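Local structure of putative uronate isomerase (Thermotoga maritima, 4NAR) at residues L259-I264 and K417-L422; V272-E277 and W411-G416; G288-Q293 and I354-A359; I305-H310 and I376-I381. The protein is a putative isomerase of the lactate racemase family and may racemise lactate. All blocks are in the same frame, centred on the assembly; numbering follows the deposited sequence.

Interaction 1. Residues L259-I264 and K417-L422; sequences LHVKYI and KYLYDL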
loop_
_atom_site.group_PDB
_atom_site.type_symbol
_atom_site.label_atom_id
_atom_site.label_comp_id
_atom_site.label_asym_id
_atom_site.label_seq_id
_atom_site.Cartn_x
_atom_site.Cartn_y
_atom_site.Cartn_z
ATOM N N LEU A 259 -0.724 -15.769 8.780
ATOM C CA LEU A 259 -0.522 -16.296 7.439
ATOM C C LEU A 259 0.643 -15.619 6.703
ATOM O O LEU A 259 1.287 -16.231 5.835
ATOM C CB LEU A 259 -1.807 -16.098 6.641
ATOM C CG LEU A 259 -2.787 -17.258 6.422
ATOM C CD1 LEU A 259 -3.017 -18.067 7.688
ATOM C CD2 LEU A 259 -4.092 -16.712 5.886
ATOM N N HIS A 260 0.916 -14.360 7.035
ATOM C CA HIS A 260 1.844 -13.571 6.218
ATOM C C HIS A 260 3.243 -13.351 6.812
ATOM O O HIS A 260 4.040 -12.571 6.282
ATOM C CB HIS A 260 1.198 -12.240 5.828
ATOM C CG HIS A 260 -0.033 -12.389 4.990
ATOM N ND1 HIS A 260 -1.096 -11.513 5.062
ATOM C CD2 HIS A 260 -0.365 -13.302 4.043
ATOM C CE1 HIS A 260 -2.026 -11.875 4.198
ATOM N NE2 HIS A 260 -1.605 -12.960 3.566
ATOM N N VAL A 261 3.554 -14.046 7.901
ATOM C CA VAL A 261 4.900 -13.974 8.457
ATOM C C VAL A 261 5.703 -15.269 8.228
ATOM O O VAL A 261 5.297 -16.348 8.666
ATOM C CB VAL A 261 4.890 -13.580 9.954
ATOM C CG1 VAL A 261 6.324 -13.529 10.516
ATOM C CG2 VAL A 261 4.207 -12.236 10.140
ATOM N N LYS A 262 6.828 -15.143 7.517
ATOM C CA LYS A 262 7.793 -16.225 7.345
ATOM C C LYS A 262 8.861 -16.168 8.433
ATOM O O LYS A 262 9.397 -15.098 8.751
ATOM C CB LYS A 262 8.481 -16.134 5.977
ATOM C CG LYS A 262 7.559 -16.330 4.761
ATOM C CD LYS A 262 6.899 -17.703 4.768
ATOM C CE LYS A 262 6.294 -18.030 3.402
ATOM N NZ LYS A 262 5.492 -19.299 3.462
ATOM N N TYR A 263 9.189 -17.323 8.999
ATOM C CA TYR A 263 10.204 -17.368 10.048
ATOM C C TYR A 263 11.483 -18.025 9.562
ATOM O O TYR A 263 11.440 -18.992 8.798
ATOM C CB TYR A 263 9.681 -18.065 11.309
ATOM C CG TYR A 263 8.558 -17.308 11.977
ATOM C CD1 TYR A 263 7.230 -17.564 11.647
ATOM C CD2 TYR A 263 8.824 -16.316 12.920
ATOM C CE1 TYR A 263 6.190 -16.859 12.250
ATOM C CE2 TYR A 263 7.792 -15.601 13.527
ATOM C CZ TYR A 263 6.477 -15.878 13.186
ATOM O OH TYR A 263 5.445 -15.183 13.786
ATOM N N ILE A 264 12.614 -17.468 9.988
ATOM C CA ILE A 264 13.923 -18.060 9.738
ATOM C C ILE A 264 14.696 -18.067 11.046
ATOM O O ILE A 264 14.332 -17.366 11.987
ATOM C CB ILE A 264 14.715 -17.285 8.671
ATOM C CG1 ILE A 264 15.066 -15.885 9.181
ATOM C CG2 ILE A 264 13.935 -17.242 7.368
ATOM C CD1 ILE A 264 15.927 -15.070 8.233
ATOM N N LYS A 417 6.297 -9.741 -0.664
ATOM C CA LYS A 417 4.957 -10.084 -0.194
ATOM C C LYS A 417 4.943 -10.415 1.301
ATOM O O LYS A 417 4.281 -9.737 2.084
ATOM C CB LYS A 417 4.364 -11.239 -1.016
ATOM C CG LYS A 417 4.158 -10.925 -2.520
ATOM C CD LYS A 417 3.241 -9.720 -2.712
ATOM C CE LYS A 417 3.309 -9.186 -4.144
ATOM N NZ LYS A 417 2.716 -10.077 -5.177
ATOM N N TYR A 418 5.694 -11.445 1.687
ATOM C CA TYR A 418 5.722 -11.929 3.074
ATOM C C TYR A 418 6.653 -11.153 3.999
ATOM O O TYR A 418 7.730 -10.726 3.577
ATOM C CB TYR A 418 6.099 -13.413 3.099
ATOM C CG TYR A 418 4.991 -14.250 2.542
ATOM C CD1 TYR A 418 4.820 -14.368 1.172
ATOM C CD2 TYR A 418 4.065 -14.873 3.379
ATOM C CE1 TYR A 418 3.779 -15.110 0.640
ATOM C CE2 TYR A 418 3.014 -15.624 2.856
ATOM C CZ TYR A 418 2.878 -15.736 1.481
ATOM O OH TYR A 418 1.842 -16.466 0.936
ATOM N N LEU A 419 6.226 -10.985 5.256
ATOM C CA LEU A 419 7.049 -10.386 6.312
ATOM C C LEU A 419 7.957 -11.475 6.883
ATOM O O LEU A 419 7.487 -12.566 7.237
ATOM C CB LEU A 419 6.163 -9.874 7.443
ATOM C CG LEU A 419 6.472 -8.578 8.190
ATOM C CD1 LEU A 419 5.933 -8.681 9.625
ATOM C CD2 LEU A 419 7.945 -8.204 8.165
ATOM N N TYR A 420 9.252 -11.194 6.973
ATOM C CA TYR A 420 10.182 -12.149 7.563
ATOM C C TYR A 420 10.468 -11.845 9.034
ATOM O O TYR A 420 10.557 -10.676 9.432
ATOM C CB TYR A 420 11.464 -12.224 6.731
ATOM C CG TYR A 420 11.274 -13.126 5.541
ATOM C CD1 TYR A 420 10.611 -12.677 4.398
ATOM C CD2 TYR A 420 11.706 -14.441 5.575
ATOM C CE1 TYR A 420 10.410 -13.513 3.313
ATOM C CE2 TYR A 420 11.516 -15.281 4.497
ATOM C CZ TYR A 420 10.864 -14.822 3.373
ATOM O OH TYR A 420 10.675 -15.677 2.310
ATOM N N ASP A 421 10.566 -12.895 9.847
ATOM C CA ASP A 421 10.942 -12.732 11.248
ATOM C C ASP A 421 11.894 -13.853 11.692
ATOM O O ASP A 421 11.965 -14.910 11.052
ATOM C CB ASP A 421 9.705 -12.661 12.148
ATOM C CG ASP A 421 9.915 -11.746 13.362
ATOM O OD1 ASP A 421 11.098 -11.437 13.683
ATOM O OD2 ASP A 421 8.904 -11.332 13.996
ATOM N N LEU A 422 12.649 -13.597 12.761
ATOM C CA LEU A 422 13.540 -14.600 13.358
ATOM C C LEU A 422 12.756 -15.540 14.274
ATOM O O LEU A 422 12.024 -15.081 15.164
ATOM C CB LEU A 422 14.660 -13.931 14.163
ATOM C CG LEU A 422 15.971 -13.578 13.457
ATOM C CD1 LEU A 422 16.968 -12.993 14.464
ATOM C CD2 LEU A 422 16.560 -14.804 12.772
#
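V261-I264 and L419-L422 pair in parallel, residue for residue from V261 opposite L419 to I264 opposite L422, their axes 34° apart. The ladder is made of four backbone hydrogen bonds that run back and forth: L419 N to H260 O, K262 N to L419 O (2.7 Å), D421 N to K262 O and I264 N to D421 O. K262 carries the side-chain contact by touching two tyrosines. Its CB lies over one face of the Y420 ring, 3.7 Å from the ring centre, in a CH-pi contact. The chain bends at chi2, with CG against Y418 CB. Farther out, CE sits over a face of Y418, 4.1 Å from the centroid, and NZ follows at 4.8 Å, 23° off the ring normal, which makes a cation-pi pair. At the rim of Y418, L259 O lies in the ring plane, 3.5 Å from CE2. On the face bearing V261 and L419, the Y263 ring and the D421 carboxylate run side by side, their planes 11° apart, with D421 CB 3.8 Å from Y263 CE2. D421 OD2 is taken by a salt bridge to R294. Strand 261-264 follows helix 241-259 after H260, and 419-422 follows strand 409-412. H260 NE2 and Y418 OH bond to Y225 O and E227 O of strand 217-227, while Y420 packs on L410 and I412 of strand 409-412.

Interaction 2. Residues V272-E277 and W411-G416; sequences VQVIGE and WIVPGG
W411 has CG anti to its backbone N (chi1 -171°) and V274 has CG2 anti to its carbonyl carbon, and CG2 stands over one face of the indole, 3.7 Å from the centre of the five-membered ring and 18° off its normal, a CH-pi contact. V272 lies alongside the same indole and reaches its six-membered part, CG1 to W411 CZ3 being 3.6 Å. V413 CG2 packs against V274 CB at 3.6 Å. The contact joins the edge strand 409-412 to its inner neighbour 268-274 in a five-stranded parallel sheet. I412 N bonds to V272 O, and V274 N to I412 O. Beyond I412 the chain departs from the ladder through a cis peptide before P414, then returns as G415 N bonds to V274 O (2.9 Å) from above the carbonyl plane. Chi2 (-80°) bends the Q273 chain at CD; OE1 accepts from G416 N at 2.9 Å, with the donor again above the amide carbonyl plane, and NE2 is held by G288 O. G415 CA packs 3.1 Å from Q273 OE1. One water joins G276 N (2.6 Å) to G415 O (3.0 Å).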
loop_
_atom_site.group_PDB
_atom_site.type_symbol
_atom_site.label_atom_id
_atom_site.label_comp_id
_atom_site.label_asym_id
_atom_site.label_seq_id
_atom_site.Cartn_x
_atom_site.Cartn_y
_atom_site.Cartn_z
ATOM N N VAL A 272 17.564 -12.329 -2.222
ATOM C CA VAL A 272 17.099 -11.831 -3.511
ATOM C C VAL A 272 15.579 -11.772 -3.485
ATOM O O VAL A 272 14.910 -12.808 -3.380
ATOM C CB VAL A 272 17.556 -12.707 -4.699
ATOM C CG1 VAL A 272 16.927 -12.219 -6.005
ATOM C CG2 VAL A 272 19.080 -12.712 -4.816
ATOM N N GLN A 273 15.043 -10.555 -3.555
ATOM C CA GLN A 273 13.606 -10.360 -3.647
ATOM C C GLN A 273 13.177 -10.436 -5.117
ATOM O O GLN A 273 13.444 -9.528 -5.909
ATOM C CB GLN A 273 13.204 -9.028 -3.003
ATOM C CG GLN A 273 13.262 -9.056 -1.472
ATOM C CD GLN A 273 12.043 -9.724 -0.834
ATOM O OE1 GLN A 273 11.350 -10.537 -1.462
ATOM N NE2 GLN A 273 11.784 -9.389 0.433
ATOM N N VAL A 274 12.522 -11.532 -5.481
ATOM C CA VAL A 274 12.150 -11.769 -6.876
ATOM C C VAL A 274 10.830 -11.045 -7.218
ATOM O O VAL A 274 9.746 -11.546 -6.929
ATOM C CB VAL A 274 12.041 -13.285 -7.139
ATOM C CG1 VAL A 274 11.649 -13.571 -8.586
ATOM C CG2 VAL A 274 13.351 -13.978 -6.744
ATOM N N ILE A 275 10.929 -9.863 -7.829
ATOM C CA ILE A 275 9.775 -8.966 -7.962
ATOM C C ILE A 275 8.923 -9.233 -9.207
ATOM O O ILE A 275 9.449 -9.330 -10.325
ATOM C CB ILE A 275 10.205 -7.461 -7.978
ATOM C CG1 ILE A 275 11.100 -7.124 -6.786
ATOM C CG2 ILE A 275 8.986 -6.541 -8.010
ATOM C CD1 ILE A 275 10.519 -7.533 -5.453
ATOM N N GLY A 276 7.606 -9.316 -9.019
ATOM C CA GLY A 276 6.686 -9.523 -10.128
ATOM C C GLY A 276 6.382 -8.271 -10.947
ATOM O O GLY A 276 6.690 -7.149 -10.524
ATOM N N GLU A 277 5.772 -8.485 -12.116
ATOM C CA GLU A 277 5.345 -7.440 -13.043
ATOM C C GLU A 277 4.504 -6.340 -12.365
ATOM O O GLU A 277 4.509 -5.187 -12.811
ATOM C CB GLU A 277 4.532 -8.094 -14.179
ATOM C CG GLU A 277 4.449 -7.297 -15.501
ATOM C CD GLU A 277 3.018 -6.899 -15.902
ATOM O OE1 GLU A 277 2.710 -5.680 -15.889
ATOM O OE2 GLU A 277 2.212 -7.797 -16.248
ATOM N N TRP A 411 16.326 -17.006 -1.874
ATOM C CA TRP A 411 15.667 -16.632 -3.114
ATOM C C TRP A 411 14.176 -16.557 -2.789
ATOM O O TRP A 411 13.510 -17.583 -2.626
ATOM C CB TRP A 411 15.954 -17.697 -4.174
ATOM C CG TRP A 411 15.524 -17.392 -5.574
ATOM C CD1 TRP A 411 14.389 -17.832 -6.196
ATOM C CD2 TRP A 411 16.248 -16.627 -6.554
ATOM N NE1 TRP A 411 14.355 -17.378 -7.497
ATOM C CE2 TRP A 411 15.482 -16.632 -7.739
ATOM C CE3 TRP A 411 17.461 -15.926 -6.540
ATOM C CZ2 TRP A 411 15.890 -15.969 -8.896
ATOM C CZ3 TRP A 411 17.866 -15.270 -7.685
ATOM C CH2 TRP A 411 17.082 -15.291 -8.848
ATOM N N ILE A 412 13.668 -15.334 -2.670
ATOM C CA ILE A 412 12.308 -15.090 -2.202
ATOM C C ILE A 412 11.339 -14.898 -3.355
ATOM O O ILE A 412 11.427 -13.904 -4.091
ATOM C CB ILE A 412 12.256 -13.833 -1.295
ATOM C CG1 ILE A 412 13.342 -13.909 -0.210
ATOM C CG2 ILE A 412 10.862 -13.657 -0.674
ATOM C CD1 ILE A 412 13.457 -12.628 0.609
ATOM N N VAL A 413 10.430 -15.863 -3.513
ATOM C CA VAL A 413 9.355 -15.793 -4.504
ATOM C C VAL A 413 8.047 -16.130 -3.810
ATOM O O VAL A 413 7.962 -17.152 -3.131
ATOM C CB VAL A 413 9.542 -16.817 -5.653
ATOM C CG1 VAL A 413 8.371 -16.736 -6.648
ATOM C CG2 VAL A 413 10.859 -16.604 -6.381
ATOM N N PRO A 414 7.028 -15.266 -3.955
ATOM C CA PRO A 414 7.096 -13.975 -4.658
ATOM C C PRO A 414 7.677 -12.863 -3.773
ATOM O O PRO A 414 7.431 -12.797 -2.555
ATOM C CB PRO A 414 5.629 -13.680 -4.986
ATOM C CG PRO A 414 4.872 -14.321 -3.837
ATOM C CD PRO A 414 5.662 -15.570 -3.479
ATOM N N GLY A 415 8.444 -11.978 -4.393
ATOM C CA GLY A 415 9.172 -10.989 -3.625
ATOM C C GLY A 415 8.330 -9.850 -3.081
ATOM O O GLY A 415 7.364 -9.391 -3.721
ATOM N N GLY A 416 8.715 -9.382 -1.896
ATOM C CA GLY A 416 8.090 -8.221 -1.292
ATOM C C GLY A 416 6.705 -8.475 -0.726
ATOM O O GLY A 416 6.010 -7.530 -0.354
HETATM O O HOH W 1 6.734 -9.704 -6.592
#

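Interaction 3. Residues G288-Q293 and I354-A359; sequences GSYKLQ and INVRGA
The Y290 ring meets helix 347-357 with its edge: N355 O and V356 N both lie near the ring plane, N355 O being 3.3 Å from Y290 CD1. N355 CB comes in obliquely from above the ring, 3.4 Å from Y290 CE1, and the N355 amide plane stands 74° to the ring, so the two flat groups are steeply inclined and do not stack. V356 CG2 touches the phenol end, 3.5 Å from Y290 OH. The second flat group, the Q293 amide, binds through its own plane, N355 O lying close to it. NE2 donates to that oxygen at 2.7 Å in a nearly straight bond (167° at the hydrogen), which enters almost in line with the carbonyl. NE2 also donates to S289 OG, a partner tilted from the amide plane. The hydroxyl in turn gives its proton to V356 O at 2.8 Å, so a relay of donors runs from the amide through serine to the helix. S289 OG is anti to its backbone N (chi1 168°), which directs it at the helix. Two bonds to NE2 fix the rotation of the amide and leave OE1 to accept from a water, which itself accepts from A359 N. The carbonyls N355 O and V356 O, in the last turn of their helix, are thereby satisfied by side chains of 288-293. Y290, Q293 and N355 also rest on I188 of helix 188-191, N355 touches V184 of helix 173-186, and V356 packs on V375 of strand 373-379.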
loop_
_atom_site.group_PDB
_atom_site.type_symbol
_atom_site.label_atom_id
_atom_site.label_comp_id
_atom_site.label_asym_id
_atom_site.label_seq_id
_atom_site.Cartn_x
_atom_site.Cartn_y
_atom_site.Cartn_z
ATOM N N GLY A 288 10.477 -5.100 -1.280
ATOM C CA GLY A 288 11.538 -6.079 -1.135
ATOM C C GLY A 288 12.466 -5.775 0.025
ATOM O O GLY A 288 12.878 -6.691 0.747
ATOM N N SER A 289 12.802 -4.500 0.213
ATOM C CA SER A 289 13.595 -4.112 1.378
ATOM C C SER A 289 12.768 -4.107 2.685
ATOM O O SER A 289 13.197 -4.691 3.701
ATOM C CB SER A 289 14.265 -2.760 1.150
ATOM O OG SER A 289 14.809 -2.241 2.356
ATOM N N TYR A 290 11.587 -3.474 2.662
ATOM C CA TYR A 290 10.786 -3.323 3.890
ATOM C C TYR A 290 10.494 -4.659 4.573
ATOM O O TYR A 290 10.511 -4.745 5.808
ATOM C CB TYR A 290 9.439 -2.639 3.637
ATOM C CG TYR A 290 9.459 -1.476 2.678
ATOM C CD1 TYR A 290 10.507 -0.557 2.669
ATOM C CD2 TYR A 290 8.419 -1.292 1.774
ATOM C CE1 TYR A 290 10.510 0.504 1.789
ATOM C CE2 TYR A 290 8.414 -0.227 0.883
ATOM C CZ TYR A 290 9.464 0.667 0.893
ATOM O OH TYR A 290 9.464 1.720 0.002
ATOM N N LYS A 291 10.203 -5.693 3.781
ATOM C CA LYS A 291 9.783 -6.977 4.358
ATOM C C LYS A 291 10.919 -7.721 5.053
ATOM O O LYS A 291 10.682 -8.730 5.724
ATOM C CB LYS A 291 9.131 -7.889 3.314
ATOM C CG LYS A 291 7.843 -7.327 2.721
ATOM C CD LYS A 291 6.846 -6.973 3.808
ATOM C CE LYS A 291 5.422 -7.320 3.386
ATOM N NZ LYS A 291 4.857 -6.495 2.263
ATOM N N LEU A 292 12.139 -7.204 4.916
ATOM C CA LEU A 292 13.303 -7.846 5.511
ATOM C C LEU A 292 13.936 -7.028 6.646
ATOM O O LEU A 292 15.067 -7.302 7.052
ATOM C CB LEU A 292 14.334 -8.149 4.417
ATOM C CG LEU A 292 13.836 -9.121 3.324
ATOM C CD1 LEU A 292 14.812 -9.236 2.143
ATOM C CD2 LEU A 292 13.509 -10.513 3.918
ATOM N N GLN A 293 13.211 -6.043 7.174
ATOM C CA GLN A 293 13.814 -5.093 8.126
ATOM C C GLN A 293 13.504 -5.280 9.614
ATOM O O GLN A 293 13.958 -4.478 10.438
ATOM C CB GLN A 293 13.494 -3.649 7.727
ATOM C CG GLN A 293 14.230 -3.177 6.484
ATOM C CD GLN A 293 13.982 -1.704 6.192
ATOM O OE1 GLN A 293 13.879 -0.870 7.117
ATOM N NE2 GLN A 293 13.865 -1.375 4.900
ATOM N N ILE A 354 14.091 6.727 3.326
ATOM C CA ILE A 354 14.508 6.098 4.573
ATOM C C ILE A 354 13.994 4.665 4.634
ATOM O O ILE A 354 14.728 3.740 5.011
ATOM C CB ILE A 354 13.943 6.842 5.788
ATOM C CG1 ILE A 354 14.394 8.311 5.786
ATOM C CG2 ILE A 354 14.351 6.127 7.094
ATOM C CD1 ILE A 354 13.655 9.202 6.810
ATOM N N ASN A 355 12.723 4.493 4.278
ATOM C CA ASN A 355 12.098 3.181 4.264
ATOM C C ASN A 355 12.900 2.148 3.457
ATOM O O ASN A 355 13.161 1.026 3.928
ATOM C CB ASN A 355 10.667 3.302 3.740
ATOM C CG ASN A 355 9.694 3.796 4.811
ATOM O OD1 ASN A 355 9.933 3.610 6.021
ATOM N ND2 ASN A 355 8.583 4.408 4.373
ATOM N N VAL A 356 13.294 2.534 2.246
ATOM C CA VAL A 356 14.108 1.666 1.410
ATOM C C VAL A 356 15.518 1.437 1.987
ATOM O O VAL A 356 15.967 0.278 2.103
ATOM C CB VAL A 356 14.239 2.202 -0.023
ATOM C CG1 VAL A 356 15.246 1.347 -0.817
ATOM C CG2 VAL A 356 12.870 2.241 -0.723
ATOM N N ARG A 357 16.202 2.519 2.365
ATOM C CA ARG A 357 17.616 2.416 2.736
ATOM C C ARG A 357 17.844 1.648 4.044
ATOM O O ARG A 357 18.849 0.933 4.195
ATOM C CB ARG A 357 18.306 3.787 2.788
ATOM C CG ARG A 357 19.820 3.661 2.766
ATOM C CD ARG A 357 20.283 3.028 1.441
ATOM N NE ARG A 357 21.694 2.612 1.415
ATOM C CZ ARG A 357 22.165 1.486 1.964
ATOM N NH1 ARG A 357 21.350 0.648 2.619
ATOM N NH2 ARG A 357 23.460 1.191 1.868
ATOM N N GLY A 358 16.902 1.781 4.976
ATOM C CA GLY A 358 17.001 1.084 6.245
ATOM C C GLY A 358 17.836 1.805 7.294
ATOM O O GLY A 358 18.218 2.974 7.126
ATOM N N ALA A 359 18.122 1.096 8.383
ATOM C CA ALA A 359 18.884 1.636 9.503
ATOM C C ALA A 359 20.291 2.049 9.088
ATOM O O ALA A 359 20.888 1.445 8.190
ATOM C CB ALA A 359 18.961 0.609 10.634
HETATM O O HOH W 2 15.919 -0.723 8.889
HETATM O O HOH W 3 13.745 2.085 7.096
#

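Interaction 4. Residues I305-H310 and I376-I381; sequences IIYAPH and ILATSI
I305, I306 and Y307 pair closely with I376, L377 and A378, in parallel and with axes 4.7 Å and 12° apart. Three backbone hydrogen bonds hold this half: I306 N to I376 O (2.8 Å), A378 N to I306 O and A308 N to A378 O. The first and last are nearly straight at the hydrogen. On one face I305 and I376 lie side by side, I305 CG1 being 4.0 Å from I376 CD1, and I305 CG2 rests on A378 CB. On the other face, I306 CD1 meets L377 CD2 at 3.9 Å. Past A308 the pairing gives way. T379 CB comes to 3.1 Å from A308 O, and P309 and S380, both exposed, come near each other, S380 OG being 3.2 Å from P309 O, although the hydroxyl's hydrogen bond goes to I311 O. T379 OG1 sits between its backbone N and carbonyl carbon (chi1 84°), and it accepts from I381 N at 2.9 Å, an ST turn at the end of the strand. The tightly paired part is covered by helices on the I306 and L377 side: A285 and V282 of helix 282-285, and C386 of helix 383-388. Strands 302-308 and 373-379 are adjacent inner strands of a five-stranded parallel sheet, and such apolar packing between neighbouring strands is typical of a parallel alpha/beta sheet, with helices packed on the I306 and L377 face.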
loop_
_atom_site.group_PDB
_atom_site.type_symbol
_atom_site.label_atom_id
_atom_site.label_comp_id
_atom_site.label_asym_id
_atom_site.label_seq_id
_atom_site.Cartn_x
_atom_site.Cartn_y
_atom_site.Cartn_z
ATOM N N ILE A 305 18.888 -7.657 -2.510
ATOM C CA ILE A 305 18.901 -7.482 -3.953
ATOM C C ILE A 305 17.483 -7.497 -4.502
ATOM O O ILE A 305 16.789 -8.523 -4.467
ATOM C CB ILE A 305 19.709 -8.605 -4.640
ATOM C CG1 ILE A 305 21.170 -8.544 -4.197
ATOM C CG2 ILE A 305 19.583 -8.515 -6.160
ATOM C CD1 ILE A 305 21.864 -9.896 -4.221
ATOM N N ILE A 306 17.060 -6.358 -5.027
ATOM C CA ILE A 306 15.735 -6.222 -5.594
ATOM C C ILE A 306 15.817 -6.585 -7.076
ATOM O O ILE A 306 16.238 -5.781 -7.927
ATOM C CB ILE A 306 15.216 -4.790 -5.378
ATOM C CG1 ILE A 306 15.012 -4.559 -3.879
ATOM C CG2 ILE A 306 13.915 -4.540 -6.161
ATOM C CD1 ILE A 306 15.253 -3.129 -3.463
ATOM N N TYR A 307 15.437 -7.818 -7.383
ATOM C CA TYR A 307 15.598 -8.318 -8.734
ATOM C C TYR A 307 14.310 -8.063 -9.505
ATOM O O TYR A 307 13.266 -8.658 -9.208
ATOM C CB TYR A 307 15.986 -9.800 -8.692
ATOM C CG TYR A 307 16.019 -10.511 -10.028
ATOM C CD1 TYR A 307 16.756 -10.015 -11.110
ATOM C CD2 TYR A 307 15.337 -11.706 -10.196
ATOM C CE1 TYR A 307 16.786 -10.704 -12.345
ATOM C CE2 TYR A 307 15.361 -12.396 -11.404
ATOM C CZ TYR A 307 16.078 -11.900 -12.474
ATOM O OH TYR A 307 16.071 -12.623 -13.650
ATOM N N ALA A 308 14.398 -7.146 -10.472
ATOM C CA ALA A 308 13.252 -6.658 -11.226
ATOM C C ALA A 308 13.727 -6.073 -12.555
ATOM O O ALA A 308 13.765 -4.841 -12.724
ATOM C CB ALA A 308 12.511 -5.610 -10.416
ATOM N N PRO A 309 14.082 -6.956 -13.509
ATOM C CA PRO A 309 14.680 -6.557 -14.794
ATOM C C PRO A 309 13.842 -5.573 -15.600
ATOM O O PRO A 309 14.381 -4.890 -16.478
ATOM C CB PRO A 309 14.788 -7.885 -15.570
ATOM C CG PRO A 309 13.810 -8.829 -14.886
ATOM C CD PRO A 309 13.860 -8.413 -13.430
ATOM N N HIS A 310 12.543 -5.519 -15.329
ATOM C CA HIS A 310 11.625 -4.709 -16.125
ATOM C C HIS A 310 11.561 -3.249 -15.654
ATOM O O HIS A 310 11.123 -2.369 -16.392
ATOM C CB HIS A 310 10.224 -5.335 -16.079
ATOM C CG HIS A 310 9.751 -5.649 -14.690
ATOM N ND1 HIS A 310 10.275 -6.692 -13.936
ATOM C CD2 HIS A 310 8.814 -5.064 -13.899
ATOM C CE1 HIS A 310 9.674 -6.736 -12.767
ATOM N NE2 HIS A 310 8.780 -5.753 -12.711
ATOM N N ILE A 376 20.499 -3.382 -3.207
ATOM C CA ILE A 376 20.985 -3.416 -4.579
ATOM C C ILE A 376 19.826 -3.505 -5.561
ATOM O O ILE A 376 18.893 -4.290 -5.373
ATOM C CB ILE A 376 21.971 -4.582 -4.773
ATOM C CG1 ILE A 376 23.205 -4.350 -3.890
ATOM C CG2 ILE A 376 22.377 -4.744 -6.248
ATOM C CD1 ILE A 376 23.647 -5.594 -3.112
ATOM N N LEU A 377 19.880 -2.671 -6.596
ATOM C CA LEU A 377 18.891 -2.694 -7.654
ATOM C C LEU A 377 19.394 -3.565 -8.808
ATOM O O LEU A 377 20.394 -3.231 -9.469
ATOM C CB LEU A 377 18.606 -1.279 -8.162
ATOM C CG LEU A 377 17.839 -0.320 -7.243
ATOM C CD1 LEU A 377 17.251 0.889 -8.027
ATOM C CD2 LEU A 377 16.747 -1.062 -6.479
ATOM N N ALA A 378 18.717 -4.690 -9.036
ATOM C CA ALA A 378 18.981 -5.519 -10.214
ATOM C C ALA A 378 17.833 -5.335 -11.211
ATOM O O ALA A 378 16.957 -6.194 -11.347
ATOM C CB ALA A 378 19.146 -6.987 -9.828
ATOM N N THR A 379 17.845 -4.188 -11.887
ATOM C CA THR A 379 16.742 -3.746 -12.725
ATOM C C THR A 379 17.312 -3.181 -14.027
ATOM O O THR A 379 18.517 -3.292 -14.274
ATOM C CB THR A 379 15.903 -2.650 -12.005
ATOM O OG1 THR A 379 16.500 -1.362 -12.195
ATOM C CG2 THR A 379 15.796 -2.914 -10.503
ATOM N N SER A 380 16.472 -2.578 -14.867
ATOM C CA SER A 380 17.003 -1.963 -16.084
ATOM C C SER A 380 17.345 -0.485 -15.875
ATOM O O SER A 380 17.584 0.256 -16.836
ATOM C CB SER A 380 16.099 -2.186 -17.308
ATOM O OG SER A 380 14.772 -1.808 -17.033
ATOM N N ILE A 381 17.381 -0.076 -14.609
ATOM C CA ILE A 381 17.988 1.197 -14.233
ATOM C C ILE A 381 19.515 1.023 -14.301
ATOM O O ILE A 381 20.065 0.077 -13.702
ATOM C CB ILE A 381 17.531 1.625 -12.821
ATOM C CG1 ILE A 381 16.008 1.819 -12.821
ATOM C CG2 ILE A 381 18.275 2.890 -12.356
ATOM C CD1 ILE A 381 15.392 1.957 -11.465
#

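In the fold
Interactions 2 and 4 belong to one five-stranded parallel sheet, where strands 268-274 and 302-308 are neighbours; Q273 N bonds to I305 O and I275 N to Y307 O. Interaction 4 joins inner strands and is largely aliphatic, whereas interaction 2 is at the edge, where an indole, glycines and a water take part. Interaction 1 is a separate two-stranded sheet, partly buried, with charged and aromatic groups at its surface. Interaction 3 is buried yet polar, tying a helix end to a turn. K291 links it to interactions 1 and 2, through K291 O with Y420 N and K291 NZ with G416 O. Interactions 1 and 4 do not touch.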